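Local coordinates for 1,4-dihydroxy-2-naphthoyl-CoA hydrolase (Synechocystis sp., PDB 4K00), which catalyses hydrolysis of 1,4-dihydroxy-2-naphthoyl-CoA to 1,4-dihydroxy-2-naphthoate and coenzyme A, a step of phylloquinone (vitamin K1) biosynthesis in this cyanobacterium, at residues Phe92-Glu97 with Thr112-Ile117; Asp76-Asn81 with Ile98-Ser103; Asp67-Ala72 with Leu107-Thr112. One frame throughout, in Å; residues are numbered along the deposited sequence.

Interaction 1: residues Phe92-Glu97 with Thr112-Ile117; sequences FCCDYE and THHVCI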
ATOM      1  N   PHE A  92      24.699  -7.452  -0.084  1.00 20.73           N
ATOM      2  CA  PHE A  92      24.981  -6.061   0.212  1.00 20.73           C
ATOM      3  C   PHE A  92      24.012  -5.477   1.225  1.00 19.54           C
ATOM      4  O   PHE A  92      22.914  -6.021   1.460  1.00 18.46           O
ATOM      5  CB  PHE A  92      25.059  -5.205  -1.056  1.00 19.93           C
ATOM      6  CG  PHE A  92      23.771  -5.091  -1.828  1.00 19.80           C
ATOM      7  CD1 PHE A  92      22.872  -4.061  -1.560  1.00 19.86           C
ATOM      8  CD2 PHE A  92      23.479  -5.966  -2.860  1.00 18.63           C
ATOM      9  CE1 PHE A  92      21.693  -3.934  -2.280  1.00 18.13           C
ATOM     10  CE2 PHE A  92      22.300  -5.848  -3.580  1.00 19.16           C
ATOM     11  CZ  PHE A  92      21.414  -4.815  -3.300  1.00 19.81           C
ATOM     12  N   CYS A  93      24.403  -4.347   1.803  0.50 18.45           N
ATOM     13  CA  CYS A  93      23.679  -3.759   2.923  0.50 17.98           C
ATOM     14  C   CYS A  93      23.467  -2.270   2.709  0.50 18.24           C
ATOM     15  O   CYS A  93      24.434  -1.522   2.543  0.50 16.68           O
ATOM     16  CB  CYS A  93      24.463  -3.959   4.214  0.50 19.36           C
ATOM     17  SG  CYS A  93      24.833  -5.683   4.582  0.50 18.47           S
ATOM     18  N   CYS A  94      22.202  -1.855   2.734  1.00 17.99           N
ATOM     19  CA  CYS A  94      21.830  -0.451   2.626  1.00 17.46           C
ATOM     20  C   CYS A  94      21.546   0.138   4.010  1.00 20.04           C
ATOM     21  O   CYS A  94      20.832  -0.462   4.814  1.00 20.51           O
ATOM     22  CB  CYS A  94      20.576  -0.318   1.769  1.00 18.19           C
ATOM     23  SG  CYS A  94      20.765  -0.848   0.051  1.00 20.39           S
ATOM     24  N   ASP A  95      22.119   1.312   4.269  1.00 21.40           N
ATOM     25  CA  ASP A  95      21.918   2.061   5.520  1.00 21.58           C
ATOM     26  C   ASP A  95      21.257   3.372   5.202  1.00 20.51           C
ATOM     27  O   ASP A  95      21.706   4.088   4.307  1.00 19.26           O
ATOM     28  CB  ASP A  95      23.259   2.386   6.169  1.00 25.31           C
ATOM     29  CG  ASP A  95      23.707   1.332   7.126  1.00 34.97           C
ATOM     30  OD1 ASP A  95      23.182   1.307   8.261  1.00 44.98           O
ATOM     31  OD2 ASP A  95      24.599   0.549   6.750  1.00 35.34           O
ATOM     32  N   TYR A  96      20.186   3.687   5.925  1.00 18.84           N
ATOM     33  CA  TYR A  96      19.355   4.841   5.585  1.00 17.48           C
ATOM     34  C   TYR A  96      19.224   5.743   6.791  1.00 18.15           C
ATOM     35  O   TYR A  96      19.075   5.266   7.914  1.00 20.40           O
ATOM     36  CB  TYR A  96      17.948   4.413   5.163  1.00 16.02           C
ATOM     37  CG  TYR A  96      17.843   3.302   4.141  1.00 16.14           C
ATOM     38  CD1 TYR A  96      17.884   1.964   4.517  1.00 17.03           C
ATOM     39  CD2 TYR A  96      17.649   3.596   2.799  1.00 16.99           C
ATOM     40  CE1 TYR A  96      17.760   0.950   3.577  1.00 16.38           C
ATOM     41  CE2 TYR A  96      17.510   2.593   1.854  1.00 16.48           C
ATOM     42  CZ  TYR A  96      17.561   1.270   2.247  1.00 16.42           C
ATOM     43  OH  TYR A  96      17.429   0.273   1.308  1.00 18.66           O
ATOM     44  N   GLU A  97      19.251   7.047   6.553  1.00 18.85           N
ATOM     45  CA  GLU A  97      18.718   8.010   7.515  1.00 22.15           C
ATOM     46  C   GLU A  97      17.645   8.840   6.849  1.00 21.36           C
ATOM     47  O   GLU A  97      17.843   9.310   5.727  1.00 18.89           O
ATOM     48  CB  GLU A  97      19.807   8.967   7.998  1.00 27.03           C
ATOM     49  CG  GLU A  97      20.958   8.314   8.725  1.00 31.70           C
ATOM     50  CD  GLU A  97      21.765   9.319   9.528  1.00 39.10           C
ATOM     51  OE1 GLU A  97      21.995  10.436   9.026  1.00 38.04           O
ATOM     52  OE2 GLU A  97      22.148   9.002  10.665  1.00 41.84           O
ATOM     53  N   THR A 112      18.552  -2.295   5.217  1.00 19.60           N
ATOM     54  CA  THR A 112      18.060  -3.457   4.479  1.00 18.02           C
ATOM     55  C   THR A 112      19.248  -4.262   3.941  1.00 18.51           C
ATOM     56  O   THR A 112      20.247  -3.689   3.538  1.00 22.52           O
ATOM     57  CB  THR A 112      17.121  -3.053   3.321  1.00 21.73           C
ATOM     58  OG1 THR A 112      17.795  -2.178   2.406  1.00 18.68           O
ATOM     59  CG2 THR A 112      15.865  -2.351   3.841  1.00 21.00           C
ATOM     60  N   HIS A 113      19.146  -5.587   3.983  1.00 18.06           N
ATOM     61  CA  HIS A 113      20.163  -6.479   3.435  1.00 18.82           C
ATOM     62  C   HIS A 113      19.544  -7.260   2.286  1.00 19.08           C
ATOM     63  O   HIS A 113      18.374  -7.694   2.359  1.00 20.63           O
ATOM     64  CB  HIS A 113      20.652  -7.500   4.468  1.00 20.66           C
ATOM     65  CG  HIS A 113      21.255  -6.908   5.704  1.00 23.77           C
ATOM     66  ND1 HIS A 113      21.363  -5.550   5.921  1.00 28.24           N
ATOM     67  CD2 HIS A 113      21.782  -7.505   6.798  1.00 23.31           C
ATOM     68  CE1 HIS A 113      21.927  -5.337   7.099  1.00 24.85           C
ATOM     69  NE2 HIS A 113      22.197  -6.506   7.647  1.00 27.74           N
ATOM     70  N   HIS A 114      20.344  -7.467   1.255  1.00 17.15           N
ATOM     71  CA  HIS A 114      19.888  -8.022  -0.007  1.00 18.29           C
ATOM     72  C   HIS A 114      20.894  -9.069  -0.446  1.00 20.00           C
ATOM     73  O   HIS A 114      22.117  -8.875  -0.321  1.00 18.76           O
ATOM     74  CB  HIS A 114      19.833  -6.935  -1.086  1.00 19.38           C
ATOM     75  CG  HIS A 114      19.127  -5.684  -0.662  1.00 18.29           C
ATOM     76  ND1 HIS A 114      17.943  -5.274  -1.231  1.00 21.21           N
ATOM     77  CD2 HIS A 114      19.452  -4.742   0.255  1.00 19.07           C
ATOM     78  CE1 HIS A 114      17.567  -4.133  -0.679  1.00 22.22           C
ATOM     79  NE2 HIS A 114      18.459  -3.795   0.236  1.00 17.69           N
ATOM     80  N   VAL A 115      20.400 -10.178  -0.981  1.00 20.85           N
ATOM     81  CA  VAL A 115      21.286 -11.213  -1.439  1.00 22.45           C
ATOM     82  C   VAL A 115      20.927 -11.628  -2.851  1.00 24.32           C
ATOM     83  O   VAL A 115      19.771 -11.542  -3.271  1.00 22.69           O
ATOM     84  CB  VAL A 115      21.259 -12.446  -0.528  1.00 29.30           C
ATOM     85  CG1 VAL A 115      21.577 -12.061   0.910  1.00 27.90           C
ATOM     86  CG2 VAL A 115      19.915 -13.145  -0.627  1.00 34.68           C
ATOM     87  N   CYS A 116      21.938 -12.063  -3.584  1.00 21.07           N
ATOM     88  CA  CYS A 116      21.725 -12.590  -4.908  1.00 21.73           C
ATOM     89  C   CYS A 116      21.639 -14.101  -4.830  1.00 22.94           C
ATOM     90  O   CYS A 116      22.527 -14.742  -4.271  1.00 22.75           O
ATOM     91  CB  CYS A 116      22.866 -12.170  -5.818  1.00 20.81           C
ATOM     92  SG  CYS A 116      22.698 -12.745  -7.513  1.00 23.48           S
ATOM     93  N   ILE A 117      20.563 -14.661  -5.382  1.00 22.23           N
ATOM     94  CA  ILE A 117      20.414 -16.111  -5.461  1.00 24.93           C
ATOM     95  C   ILE A 117      20.134 -16.569  -6.890  1.00 26.15           C
ATOM     96  O   ILE A 117      19.419 -15.904  -7.647  1.00 24.94           O
ATOM     97  CB  ILE A 117      19.299 -16.632  -4.536  1.00 27.95           C
ATOM     98  CG1 ILE A 117      17.974 -15.935  -4.839  1.00 28.37           C
ATOM     99  CG2 ILE A 117      19.676 -16.420  -3.080  1.00 29.73           C
ATOM    100  CD1 ILE A 117      16.791 -16.480  -4.065  1.00 28.56           C
TER
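F92 lies against H114 at the start of an antiparallel pairing between strands 91-100 and 106-118, a beta hairpin in the curved sheet of the hotdog fold. The two residues form a hydrogen-bonded pair through both backbones, F92 N to H114 O and H114 N to F92 O, each 3.0 Å. A chi1 of 65° sets F92 CG between the backbone N and the carbonyl carbon. The two rings are almost parallel, planes 6° apart, but slid so far that they barely overlap: F92 CE1 sits over the rim of the imidazole, and H114 CB makes a CH-pi contact 3.7 Å from the phenyl centroid.

C93 turns to the other face of the sheet, where it meets H113 across a non-hydrogen-bonded pair. C93 has two conformers, and in one of them its small, polarisable SG makes a sulfur-aromatic contact over the centre of the H113 ring, 3.8 Å from the centroid; the contact is to be read with that reserve.

C94 returns to the face of F92, which helix 26-43 packs against through Y37. Its N donates to T112 O at 2.8 Å. The small side chain lets its neighbours pack close, with CB 3.4 Å from T112 OG1 and SG approaching the H114 ring obliquely.

At Y96 the long phenol runs from its own backbone to T112 and crosses that side chain at about a right angle. An aromatic residue with a terminal hydroxyl suits this buried place: the ring packs against C33 and Y37 of the helix while the oxygen finds a polar partner. T112 OG1 is hydrogen-bonded to Y96 OH (2.7 Å) and to H114 NE2 (2.8 Å).

Interaction 2: residues Asp76-Asn81 with Ile98-Ser103; sequences DRLLVN and ISQAES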
ATOM      1  N   ASP A  76       5.028  17.062   4.254  1.00 21.91           N
ATOM      2  CA  ASP A  76       6.434  17.268   4.614  1.00 20.85           C
ATOM      3  C   ASP A  76       7.314  16.869   3.441  1.00 24.34           C
ATOM      4  O   ASP A  76       6.982  15.957   2.677  1.00 22.81           O
ATOM      5  CB  ASP A  76       6.822  16.437   5.842  1.00 19.81           C
ATOM      6  CG  ASP A  76       6.248  16.982   7.135  1.00 21.50           C
ATOM      7  OD1 ASP A  76       5.642  18.076   7.117  1.00 23.45           O
ATOM      8  OD2 ASP A  76       6.417  16.315   8.178  1.00 21.48           O
ATOM      9  N   ARG A  77       8.450  17.537   3.308  1.00 23.80           N
ATOM     10  CA  ARG A  77       9.460  17.121   2.354  1.00 24.15           C
ATOM     11  C   ARG A  77      10.635  16.504   3.103  1.00 23.87           C
ATOM     12  O   ARG A  77      11.229  17.134   3.981  1.00 26.38           O
ATOM     13  CB  ARG A  77       9.922  18.308   1.521  1.00 30.90           C
ATOM     14  CG  ARG A  77      10.760  17.911   0.317  1.00 43.72           C
ATOM     15  CD  ARG A  77      10.914  19.071  -0.657  1.00 57.92           C
ATOM     16  NE  ARG A  77      11.454  20.259   0.000  1.00 68.89           N
ATOM     17  CZ  ARG A  77      12.751  20.476   0.202  1.00 69.77           C
ATOM     18  NH1 ARG A  77      13.646  19.583  -0.208  1.00 64.71           N
ATOM     19  NH2 ARG A  77      13.152  21.582   0.814  1.00 71.31           N
ATOM     20  N   LEU A  78      10.945  15.262   2.764  1.00 19.18           N
ATOM     21  CA  LEU A  78      11.921  14.466   3.509  1.00 19.45           C
ATOM     22  C   LEU A  78      13.129  14.170   2.626  1.00 21.72           C
ATOM     23  O   LEU A  78      13.030  14.176   1.397  1.00 19.85           O
ATOM     24  CB  LEU A  78      11.295  13.159   3.978  1.00 19.20           C
ATOM     25  CG  LEU A  78       9.958  13.248   4.712  1.00 18.39           C
ATOM     26  CD1 LEU A  78       9.548  11.862   5.160  1.00 17.34           C
ATOM     27  CD2 LEU A  78      10.035  14.201   5.895  1.00 21.42           C
ATOM     28  N   LEU A  79      14.268  13.921   3.262  1.00 20.56           N
ATOM     29  CA  LEU A  79      15.438  13.372   2.586  1.00 20.76           C
ATOM     30  C   LEU A  79      15.709  11.981   3.138  1.00 19.75           C
ATOM     31  O   LEU A  79      15.699  11.770   4.350  1.00 17.55           O
ATOM     32  CB  LEU A  79      16.652  14.270   2.826  1.00 23.44           C
ATOM     33  CG  LEU A  79      16.506  15.721   2.361  1.00 23.84           C
ATOM     34  CD1 LEU A  79      17.716  16.546   2.760  1.00 25.68           C
ATOM     35  CD2 LEU A  79      16.296  15.764   0.857  1.00 26.49           C
ATOM     36  N   VAL A  80      15.926  11.029   2.241  1.00 17.99           N
ATOM     37  CA  VAL A  80      16.413   9.709   2.628  1.00 16.75           C
ATOM     38  C   VAL A  80      17.836   9.559   2.146  1.00 19.08           C
ATOM     39  O   VAL A  80      18.088   9.518   0.937  1.00 18.74           O
ATOM     40  CB  VAL A  80      15.593   8.572   2.003  1.00 18.66           C
ATOM     41  CG1 VAL A  80      16.077   7.231   2.559  1.00 19.12           C
ATOM     42  CG2 VAL A  80      14.106   8.774   2.251  1.00 19.79           C
ATOM     43  N   ASN A  81      18.767   9.508   3.091  1.00 18.69           N
ATOM     44  CA  ASN A  81      20.166   9.382   2.761  1.00 19.95           C
ATOM     45  C   ASN A  81      20.609   7.955   2.900  1.00 20.42           C
ATOM     46  O   ASN A  81      20.420   7.340   3.940  1.00 22.36           O
ATOM     47  CB  ASN A  81      21.023  10.283   3.651  1.00 22.93           C
ATOM     48  CG  ASN A  81      21.120  11.687   3.103  1.00 27.29           C
ATOM     49  OD1 ASN A  81      21.767  11.922   2.080  1.00 34.93           O
ATOM     50  ND2 ASN A  81      20.463  12.621   3.759  1.00 32.59           N
ATOM     51  N   ILE A  98      16.516   9.014   7.543  1.00 18.17           N
ATOM     52  CA  ILE A  98      15.413   9.828   7.032  1.00 18.63           C
ATOM     53  C   ILE A  98      15.284  11.089   7.870  1.00 18.80           C
ATOM     54  O   ILE A  98      15.174  11.028   9.101  1.00 18.10           O
ATOM     55  CB  ILE A  98      14.068   9.067   7.043  1.00 18.78           C
ATOM     56  CG1 ILE A  98      14.211   7.728   6.326  1.00 19.44           C
ATOM     57  CG2 ILE A  98      12.976   9.904   6.382  1.00 19.68           C
ATOM     58  CD1 ILE A  98      12.979   6.848   6.415  1.00 20.41           C
ATOM     59  N   SER A  99      15.304  12.231   7.197  1.00 18.35           N
ATOM     60  CA  SER A  99      15.281  13.507   7.879  1.00 20.00           C
ATOM     61  C   SER A  99      14.310  14.463   7.195  1.00 21.72           C
ATOM     62  O   SER A  99      13.979  14.284   6.019  1.00 19.39           O
ATOM     63  CB  SER A  99      16.685  14.115   7.902  1.00 22.80           C
ATOM     64  OG  SER A  99      17.180  14.251   6.578  1.00 26.07           O
ATOM     65  N   GLN A 100      13.876  15.482   7.930  1.00 21.97           N
ATOM     66  CA  GLN A 100      13.202  16.640   7.332  1.00 24.23           C
ATOM     67  C   GLN A 100      14.180  17.438   6.483  1.00 25.63           C
ATOM     68  O   GLN A 100      15.303  17.711   6.907  1.00 26.38           O
ATOM     69  CB  GLN A 100      12.626  17.533   8.421  1.00 27.23           C
ATOM     70  CG  GLN A 100      11.522  16.883   9.238  1.00 26.55           C
ATOM     71  CD  GLN A 100      10.194  16.861   8.506  1.00 23.50           C
ATOM     72  OE1 GLN A 100      10.069  17.394   7.414  1.00 25.63           O
ATOM     73  NE2 GLN A 100       9.203  16.229   9.102  1.00 23.38           N
ATOM     74  N   ALA A 101      13.762  17.810   5.280  1.00 25.65           N
ATOM     75  CA  ALA A 101      14.669  18.447   4.344  1.00 30.02           C
ATOM     76  C   ALA A 101      15.134  19.785   4.909  1.00 36.04           C
ATOM     77  O   ALA A 101      16.295  20.146   4.774  1.00 41.01           O
ATOM     78  CB  ALA A 101      14.001  18.639   2.988  1.00 31.51           C
ATOM     79  N   GLU A 102      14.227  20.514   5.548  1.00 35.49           N
ATOM     80  CA  GLU A 102      14.495  21.913   5.892  1.00 43.28           C
ATOM     81  C   GLU A 102      15.209  22.031   7.235  1.00 41.20           C
ATOM     82  O   GLU A 102      16.207  22.736   7.360  1.00 45.08           O
ATOM     83  CB  GLU A 102      13.188  22.705   5.934  1.00 48.02           C
ATOM     84  CG  GLU A 102      12.363  22.604   4.659  1.00 54.59           C
ATOM     85  CD  GLU A 102      12.856  23.529   3.559  1.00 69.17           C
ATOM     86  OE1 GLU A 102      13.516  24.545   3.879  1.00 66.95           O
ATOM     87  OE2 GLU A 102      12.580  23.240   2.372  1.00 69.96           O
ATOM     88  N   SER A 103      14.690  21.334   8.238  1.00 35.41           N
ATOM     89  CA  SER A 103      15.222  21.420   9.591  1.00 37.01           C
ATOM     90  C   SER A 103      16.350  20.418   9.845  1.00 35.01           C
ATOM     91  O   SER A 103      17.101  20.565  10.802  1.00 35.34           O
ATOM     92  CB  SER A 103      14.105  21.176  10.601  1.00 36.55           C
ATOM     93  OG  SER A 103      13.711  19.816  10.584  1.00 33.20           O
TER
HETATM   94  O   HOH W   1      11.415  19.837   5.426  1.00 30.76           O
HETATM   95  O   HOH W   2      18.695  12.067   6.095  1.00 24.12           O
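R77 meets A101 and E102 where strands 77-86 and 91-100 reach the end of their antiparallel pairing. From CB its chain runs out with CG anti to the backbone N (chi1 -168°), CD continues the extension, and a bend at chi3 (55°) places NE, which comes only to 4.0 Å from E102 OE2. Beyond it the guanidinium lies with one face toward A101 CB, which is 3.6 Å from CZ and 3.4 Å from NH1, offset toward the rim; a methyl is small enough to let the flat cation settle on it. At the tip, NH2 forms a salt bridge with E102 OE2, although the modelled separation is too short to be trusted in detail.

The R77 carbonyl O accepts from A101 N at 2.9 Å and from a water that accepts from E102 N. Next to it, Q100 NE2 donates to D76 OD2 (2.9 Å) from above the carboxylate plane, and that oxygen also accepts a hydrogen bond from H73 N. Toward helix 26-43, branched aliphatic residues suit the buried face: L78 CD1 touches I98 CG2 at 4.1 Å. L79 and S99 form the hydrogen-bonded pair at the open end of the beta hairpin, part of the hotdog sheet.

Interaction 3: residues Asp67-Ala72 with Leu107-Thr112; sequences DFFAPA and LARAQT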
ATOM      1  N   ASP A  67      14.337   2.121  13.097  1.00 20.20           N
ATOM      2  CA  ASP A  67      13.994   2.753  14.368  1.00 21.91           C
ATOM      3  C   ASP A  67      13.421   4.147  14.132  1.00 21.24           C
ATOM      4  O   ASP A  67      13.916   4.891  13.283  1.00 22.51           O
ATOM      5  CB  ASP A  67      15.228   2.876  15.259  1.00 24.21           C
ATOM      6  CG  ASP A  67      15.897   1.539  15.525  1.00 25.93           C
ATOM      7  OD1 ASP A  67      15.272   0.643  16.124  1.00 26.15           O
ATOM      8  OD2 ASP A  67      17.054   1.388  15.122  1.00 26.00           O
ATOM      9  N   PHE A  68      12.386   4.492  14.887  1.00 19.46           N
ATOM     10  CA  PHE A  68      11.677   5.752  14.698  1.00 21.27           C
ATOM     11  C   PHE A  68      11.967   6.688  15.860  1.00 24.53           C
ATOM     12  O   PHE A  68      11.864   6.298  17.026  1.00 21.90           O
ATOM     13  CB  PHE A  68      10.174   5.497  14.561  1.00 23.10           C
ATOM     14  CG  PHE A  68       9.835   4.515  13.479  1.00 20.05           C
ATOM     15  CD1 PHE A  68       9.704   4.928  12.164  1.00 24.86           C
ATOM     16  CD2 PHE A  68       9.690   3.164  13.770  1.00 23.91           C
ATOM     17  CE1 PHE A  68       9.422   4.008  11.166  1.00 22.46           C
ATOM     18  CE2 PHE A  68       9.411   2.247  12.773  1.00 21.10           C
ATOM     19  CZ  PHE A  68       9.263   2.669  11.475  1.00 21.86           C
ATOM     20  N   PHE A  69      12.354   7.921  15.526  1.00 22.43           N
ATOM     21  CA  PHE A  69      12.750   8.903  16.512  1.00 23.71           C
ATOM     22  C   PHE A  69      11.702  10.015  16.624  1.00 24.37           C
ATOM     23  O   PHE A  69      11.469  10.557  17.702  1.00 24.40           O
ATOM     24  CB  PHE A  69      14.121   9.488  16.139  1.00 24.00           C
ATOM     25  CG  PHE A  69      15.194   8.452  15.978  1.00 25.92           C
ATOM     26  CD1 PHE A  69      15.448   7.543  16.989  1.00 31.39           C
ATOM     27  CD2 PHE A  69      15.941   8.378  14.816  1.00 25.19           C
ATOM     28  CE1 PHE A  69      16.427   6.579  16.847  1.00 29.08           C
ATOM     29  CE2 PHE A  69      16.923   7.417  14.674  1.00 26.27           C
ATOM     30  CZ  PHE A  69      17.160   6.515  15.682  1.00 26.19           C
ATOM     31  N   ALA A  70      11.078  10.368  15.506  1.00 19.92           N
ATOM     32  CA  ALA A  70      10.139  11.483  15.482  1.00 21.33           C
ATOM     33  C   ALA A  70       9.218  11.352  14.271  1.00 21.63           C
ATOM     34  O   ALA A  70       9.617  10.786  13.252  1.00 21.35           O
ATOM     35  CB  ALA A  70      10.897  12.796  15.433  1.00 21.49           C
ATOM     36  N   PRO A  71       7.980  11.862  14.381  1.00 21.71           N
ATOM     37  CA  PRO A  71       6.976  11.661  13.329  1.00 20.63           C
ATOM     38  C   PRO A  71       7.118  12.644  12.183  1.00 22.37           C
ATOM     39  O   PRO A  71       7.784  13.673  12.324  1.00 19.71           O
ATOM     40  CB  PRO A  71       5.653  11.880  14.064  1.00 21.77           C
ATOM     41  CG  PRO A  71       5.997  12.863  15.145  1.00 24.84           C
ATOM     42  CD  PRO A  71       7.411  12.537  15.563  1.00 23.62           C
ATOM     43  N   ALA A  72       6.510  12.312  11.049  1.00 20.16           N
ATOM     44  CA  ALA A  72       6.308  13.262   9.969  1.00 19.03           C
ATOM     45  C   ALA A  72       4.830  13.351   9.614  1.00 19.64           C
ATOM     46  O   ALA A  72       4.030  12.517  10.032  1.00 19.74           O
ATOM     47  CB  ALA A  72       7.128  12.851   8.753  1.00 18.09           C
ATOM     48  N   LEU A 107      14.371  11.662  11.609  1.00 21.14           N
ATOM     49  CA  LEU A 107      13.101  11.000  11.904  1.00 22.73           C
ATOM     50  C   LEU A 107      13.269   9.494  12.164  1.00 22.51           C
ATOM     51  O   LEU A 107      12.571   8.920  13.004  1.00 21.59           O
ATOM     52  CB  LEU A 107      12.146  11.221  10.743  1.00 21.31           C
ATOM     53  CG  LEU A 107      11.910  12.678  10.366  1.00 25.08           C
ATOM     54  CD1 LEU A 107      10.984  12.761   9.158  1.00 24.97           C
ATOM     55  CD2 LEU A 107      11.342  13.436  11.551  1.00 27.33           C
ATOM     56  N   ALA A 108      14.176   8.865  11.427  1.00 22.08           N
ATOM     57  CA  ALA A 108      14.324   7.409  11.449  1.00 22.67           C
ATOM     58  C   ALA A 108      15.680   7.001  10.892  1.00 22.04           C
ATOM     59  O   ALA A 108      16.258   7.699  10.067  1.00 22.03           O
ATOM     60  CB  ALA A 108      13.210   6.737  10.647  1.00 19.05           C
ATOM     61  N   ARG A 109      16.179   5.856  11.355  1.00 20.24           N
ATOM     62  CA  ARG A 109      17.312   5.174  10.728  1.00 18.44           C
ATOM     63  C   ARG A 109      16.865   3.755  10.366  1.00 20.71           C
ATOM     64  O   ARG A 109      15.991   3.186  11.025  1.00 20.70           O
ATOM     65  CB  ARG A 109      18.509   5.102  11.687  1.00 20.29           C
ATOM     66  CG  ARG A 109      18.308   4.120  12.838  1.00 22.55           C
ATOM     67  CD  ARG A 109      19.511   4.019  13.762  1.00 26.01           C
ATOM     68  NE  ARG A 109      19.229   3.117  14.874  1.00 28.41           N
ATOM     69  CZ  ARG A 109      20.092   2.795  15.829  1.00 33.32           C
ATOM     70  NH1 ARG A 109      21.313   3.307  15.832  1.00 30.62           N
ATOM     71  NH2 ARG A 109      19.729   1.953  16.790  1.00 40.15           N
ATOM     72  N   ALA A 110      17.451   3.190   9.316  1.00 19.23           N
ATOM     73  CA  ALA A 110      17.047   1.862   8.855  1.00 20.48           C
ATOM     74  C   ALA A 110      18.202   1.141   8.164  1.00 20.94           C
ATOM     75  O   ALA A 110      19.212   1.758   7.786  1.00 17.19           O
ATOM     76  CB  ALA A 110      15.852   1.965   7.909  1.00 17.82           C
ATOM     77  N   GLN A 111      18.040  -0.173   8.019  1.00 18.52           N
ATOM     78  CA  GLN A 111      18.943  -1.005   7.236  1.00 18.71           C
ATOM     79  C   GLN A 111      18.125  -2.013   6.447  1.00 20.73           C
ATOM     80  O   GLN A 111      17.095  -2.488   6.926  1.00 20.63           O
ATOM     81  CB  GLN A 111      19.905  -1.753   8.139  1.00 23.50           C
ATOM     82  CG  GLN A 111      20.948  -0.878   8.798  1.00 28.74           C
ATOM     83  CD  GLN A 111      22.067  -1.686   9.439  1.00 37.27           C
ATOM     84  OE1 GLN A 111      21.915  -2.881   9.704  1.00 37.82           O
ATOM     85  NE2 GLN A 111      23.197  -1.028   9.701  1.00 32.76           N
ATOM     86  N   THR A 112      18.552  -2.295   5.217  1.00 19.60           N
ATOM     87  CA  THR A 112      18.060  -3.457   4.479  1.00 18.02           C
ATOM     88  C   THR A 112      19.248  -4.262   3.941  1.00 18.51           C
ATOM     89  O   THR A 112      20.247  -3.689   3.538  1.00 22.52           O
ATOM     90  CB  THR A 112      17.121  -3.053   3.321  1.00 21.73           C
ATOM     91  OG1 THR A 112      17.795  -2.178   2.406  1.00 18.68           O
ATOM     92  CG2 THR A 112      15.865  -2.351   3.841  1.00 21.00           C
TER
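L107 and A70 meet at the fraying end of the pairing between strands 57-68 and 106-118 of the hotdog sheet, beside a classic beta bulge in the pairing of 106-118 with 91-100, where L107 and A108 both face I98. The packed part is built round L107, whose CD2 lies 3.6 Å from P71 O as well as near the alanine methyls. L107 CD1 lies 3.9 Å from A72 CB, and CD2 lies 4.0 Å from A70 CB, so each branch of the leucine meets one alanine methyl of the loop 69-72. Small methyls suit these positions because they let residues 70-72 fold closely round the leucine. F29 of helix 26-43 covers A72 as well.

Backbone bonds hold the bend. L107 O accepts from F69 N at 2.7 Å and from A70 N at 3.3 Å, both donors coming from the same face of its plane, so one carbonyl grips two successive amides where the chain leaves the regular strand. Before that point D67 and R109 form an ordinary hydrogen-bonded antiparallel pair, and F68 faces A108, whose methyl touches F68 CD1.

The solvent side is looser and more polar. F69 is exposed, its ring meeting the R109 backbone and side chain obliquely, with F69 CZ 3.9 Å from R109 CG. R109 stretches out from CG to NE, and its long aliphatic part offers the aromatic ring a nonpolar surface while its guanidinium reaches D67. D67 OD1 bonds to H63 of the second subunit, whose strand continues the sheet across the interface, and OD2 forms a salt bridge with R109. The two side chains run side by side, pointing the same way, with R109 NE donating to the anti side of D67 OD2 at 2.8 Å and R109 NH2 adding a weak bond to that oxygen at 3.2 Å.

All three contacts belong to one antiparallel sheet. Interactions 1 and 2 share strand 91-100, joined to its two neighbours, while interactions 1 and 3 share strand 106-118 and the residue T112. Interaction 1 is the buried one, its centre about 7 Å from the centre of the chain, and its chemistry is aromatic, sulfur and uncharged hydroxyl contacts. Interactions 2 and 3 lie toward the strand ends, only partly buried, and add Arg-carboxylate salt bridges at their outer sides to aliphatic packing on the inner. They meet through the bulge, where I98 bonds to L107 and A108. Of the three, interaction 3 alone is touched by another subunit.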